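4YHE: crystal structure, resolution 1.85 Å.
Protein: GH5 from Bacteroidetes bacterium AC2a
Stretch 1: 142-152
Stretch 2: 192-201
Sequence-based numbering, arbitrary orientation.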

# COMPACT_ATOMS: atom_id res chain seq x y z
N ILE A 142 -5.01 14.64 -13.85
CA ILE A 142 -3.82 13.93 -13.46
C ILE A 142 -3.84 12.50 -13.95
O ILE A 142 -2.90 12.05 -14.62
N TRP A 143 -4.91 11.77 -13.65
CA TRP A 143 -5.00 10.40 -14.09
C TRP A 143 -5.05 10.24 -15.62
O TRP A 143 -4.55 9.26 -16.17
N LEU A 144 -5.66 11.20 -16.30
CA LEU A 144 -5.63 11.19 -17.76
C LEU A 144 -4.19 11.24 -18.29
O LEU A 144 -3.83 10.47 -19.17
N GLN A 145 -3.37 12.12 -17.72
CA GLN A 145 -1.97 12.28 -18.15
C GLN A 145 -1.16 11.04 -17.86
O GLN A 145 -0.39 10.57 -18.71
N ILE A 146 -1.34 10.51 -16.64
CA ILE A 146 -0.64 9.33 -16.24
C ILE A 146 -1.00 8.18 -17.16
O ILE A 146 -0.12 7.48 -17.63
N GLY A 147 -2.29 7.97 -17.39
CA GLY A 147 -2.72 6.91 -18.29
C GLY A 147 -2.19 7.10 -19.72
O GLY A 147 -1.77 6.15 -20.37
N LYS A 148 -2.20 8.33 -20.21
CA LYS A 148 -1.70 8.57 -21.58
C LYS A 148 -0.22 8.24 -21.72
O LYS A 148 0.18 7.68 -22.73
N ARG A 149 0.59 8.53 -20.70
CA ARG A 149 2.01 8.16 -20.74
C ARG A 149 2.19 6.65 -20.84
O ARG A 149 3.09 6.15 -21.54
N PHE A 150 1.34 5.90 -20.13
CA PHE A 150 1.53 4.46 -19.95
C PHE A 150 0.57 3.60 -20.80
O PHE A 150 0.40 2.41 -20.58
N ALA A 151 -0.02 4.22 -21.81
CA ALA A 151 -1.04 3.59 -22.64
C ALA A 151 -0.55 2.35 -23.37
O ALA A 151 -1.35 1.46 -23.68
N ASN A 152 0.76 2.23 -23.60
CA ASN A 152 1.32 1.05 -24.24
C ASN A 152 1.83 0.00 -23.28
O ASN A 152 2.36 -1.03 -23.70
N VAL A 192 -14.37 8.84 -10.09
CA VAL A 192 -13.74 9.82 -10.97
C VAL A 192 -12.34 9.36 -11.45
O VAL A 192 -12.03 9.49 -12.63
N CYS A 193 -11.55 8.76 -10.57
CA CYS A 193 -10.24 8.25 -10.95
C CYS A 193 -10.36 7.11 -11.95
O CYS A 193 -9.67 7.11 -12.97
N VAL A 194 -11.24 6.14 -11.67
CA VAL A 194 -11.48 5.03 -12.57
C VAL A 194 -11.96 5.56 -13.96
O VAL A 194 -11.45 5.14 -14.99
N ASP A 195 -12.91 6.49 -13.97
CA ASP A 195 -13.41 7.06 -15.21
C ASP A 195 -12.23 7.61 -16.04
O ASP A 195 -12.05 7.26 -17.21
N ALA A 196 -11.41 8.45 -15.40
CA ALA A 196 -10.23 9.07 -16.04
C ALA A 196 -9.26 8.04 -16.63
O ALA A 196 -8.80 8.19 -17.77
N ILE A 197 -8.95 7.02 -15.86
CA ILE A 197 -8.03 5.98 -16.29
C ILE A 197 -8.57 5.26 -17.53
O ILE A 197 -7.85 5.07 -18.53
N ARG A 198 -9.84 4.90 -17.48
CA ARG A 198 -10.50 4.23 -18.60
C ARG A 198 -10.56 5.14 -19.82
O ARG A 198 -10.41 4.64 -20.91
N ALA A 199 -10.74 6.45 -19.63
CA ALA A 199 -10.73 7.41 -20.76
C ALA A 199 -9.33 7.66 -21.37
O ALA A 199 -9.21 8.30 -22.41
N ALA A 200 -8.27 7.19 -20.73
CA ALA A 200 -6.91 7.53 -21.17
C ALA A 200 -6.45 6.67 -22.34
O ALA A 200 -5.39 6.93 -22.90
N GLY A 201 -7.22 5.64 -22.67
CA GLY A 201 -7.01 4.91 -23.94
C GLY A 201 -6.03 3.76 -23.86
O GLY A 201 -5.33 3.57 -22.85

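The two stretches carry helical segments that run in roughly the same direction, with axes crossing at -35° and 7.9 Å apart at closest approach. No hydrogen bond links them; the contact rests on apolar packing. Trp143 points toward the second helix with chi1 at -86° (m) and chi2 at 117°, and its indole meets Cys193 and Ile197. Ile197 (m, t) starts out sideways, but its extended chain carries CD1 over one face of the ring, 4.0 Å from the centroid of the Trp143 six-membered ring, a CH-pi contact. Cys193, also m, brings SG to 3.5 Å from Trp143 CD1, approaching the ring obliquely. The indole NE1 is hydrogen-bonded elsewhere in the structure. At the root of the Trp143 side chain, Ala196 CB lies 3.8 Å from Trp143 CB; a lone methyl fits this close spacing.

Leu144 leaves its helix sideways, yet its m, t conformation brings CD2 to 3.5 Å from Ala196 O and 4.0 Å from Ala199 CB. The closest CA pair across the stretches is Gly147 CA and Ala200 CA, 5.1 Å apart. Ala200 CB rests 3.7 Å from Gly147 CA, and a CB on Gly147 would clash with it. Lys148, extended beyond its m chi1, contributes aliphatic CG, 3.8 Å from Ala200 O. Finally, Ala151 CB lies 4.0 Å from Gly201 O; the positive phi of Gly201 favours glycine.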

# COMPACT_ATOMS: atom_id res chain seq x y z
CB ILE A 142 -3.57 14.01 -11.93
CG1 ILE A 142 -3.18 15.43 -11.56
CG2 ILE A 142 -2.46 13.03 -11.54
CD1 ILE A 142 -2.99 15.63 -10.07
CB TRP A 143 -6.15 9.65 -13.37
CG TRP A 143 -5.70 9.08 -12.06
CD1 TRP A 143 -6.16 9.40 -10.81
CD2 TRP A 143 -4.67 8.11 -11.86
NE1 TRP A 143 -5.53 8.67 -9.87
CE2 TRP A 143 -4.58 7.89 -10.46
CE3 TRP A 143 -3.80 7.43 -12.72
CZ2 TRP A 143 -3.64 7.02 -9.90
CZ3 TRP A 143 -2.89 6.52 -12.16
CH2 TRP A 143 -2.82 6.33 -10.76
CB LEU A 144 -6.41 12.38 -18.31
CG LEU A 144 -7.91 12.22 -18.51
CD1 LEU A 144 -8.49 13.55 -18.97
CD2 LEU A 144 -8.21 11.13 -19.55
CB GLN A 145 -1.34 13.49 -17.49
CG GLN A 145 -1.86 14.81 -18.02
CD GLN A 145 -1.38 15.99 -17.23
OE1 GLN A 145 -0.24 16.45 -17.41
NE2 GLN A 145 -2.23 16.51 -16.36
CB ILE A 146 -0.92 8.93 -14.77
CG1 ILE A 146 -0.33 9.97 -13.83
CG2 ILE A 146 -0.34 7.56 -14.47
CD1 ILE A 146 -0.79 9.86 -12.38
CB LYS A 148 -1.98 9.98 -22.03
CG LYS A 148 -3.42 10.11 -22.49
CD LYS A 148 -3.79 11.56 -22.77
CE LYS A 148 -5.28 11.71 -23.02
NZ LYS A 148 -5.65 13.13 -22.81
CB ARG A 149 2.72 8.70 -19.49
CG ARG A 149 4.21 8.56 -19.52
CD ARG A 149 4.81 9.57 -20.51
NE ARG A 149 6.21 9.56 -20.24
CZ ARG A 149 6.97 10.58 -19.92
NH1 ARG A 149 6.56 11.85 -19.90
NH2 ARG A 149 8.22 10.29 -19.67
CB PHE A 150 1.41 4.12 -18.44
CG PHE A 150 2.51 4.73 -17.61
CD1 PHE A 150 3.81 4.31 -17.77
CD2 PHE A 150 2.24 5.73 -16.68
CE1 PHE A 150 4.83 4.87 -17.04
CE2 PHE A 150 3.25 6.29 -15.94
CZ PHE A 150 4.55 5.88 -16.12
CB ALA A 151 -1.60 4.61 -23.63
CB ASN A 152 2.46 1.46 -25.18
CG ASN A 152 2.01 2.44 -26.26
OD1 ASN A 152 0.85 2.41 -26.73
ND2 ASN A 152 2.91 3.31 -26.66
CB VAL A 192 -13.71 11.19 -10.26
CG1 VAL A 192 -12.66 12.12 -10.82
CG2 VAL A 192 -15.10 11.82 -10.35
CB CYS A 193 -9.40 7.84 -9.73
SG CYS A 193 -8.98 9.25 -8.67
CB VAL A 194 -12.51 4.03 -11.98
CG1 VAL A 194 -12.93 2.99 -13.01
CG2 VAL A 194 -11.93 3.34 -10.75
CB ASP A 195 -14.41 8.19 -14.92
CG ASP A 195 -15.76 7.69 -14.35
OD1 ASP A 195 -16.05 6.46 -14.33
OD2 ASP A 195 -16.52 8.56 -13.89
CB ALA A 196 -9.51 9.97 -15.06
CB ILE A 197 -7.72 5.00 -15.15
CG1 ILE A 197 -6.92 5.75 -14.07
CG2 ILE A 197 -6.95 3.79 -15.65
CD1 ILE A 197 -6.84 5.06 -12.71
CB ARG A 198 -11.90 3.75 -18.22
CG ARG A 198 -11.92 2.73 -17.09
CD ARG A 198 -11.05 1.51 -17.35
NE ARG A 198 -11.15 0.54 -16.26
CZ ARG A 198 -10.20 -0.33 -15.91
NH1 ARG A 198 -9.02 -0.35 -16.52
NH2 ARG A 198 -10.42 -1.17 -14.91
CB ALA A 199 -11.36 8.74 -20.34
CB ALA A 200 -5.94 7.41 -19.99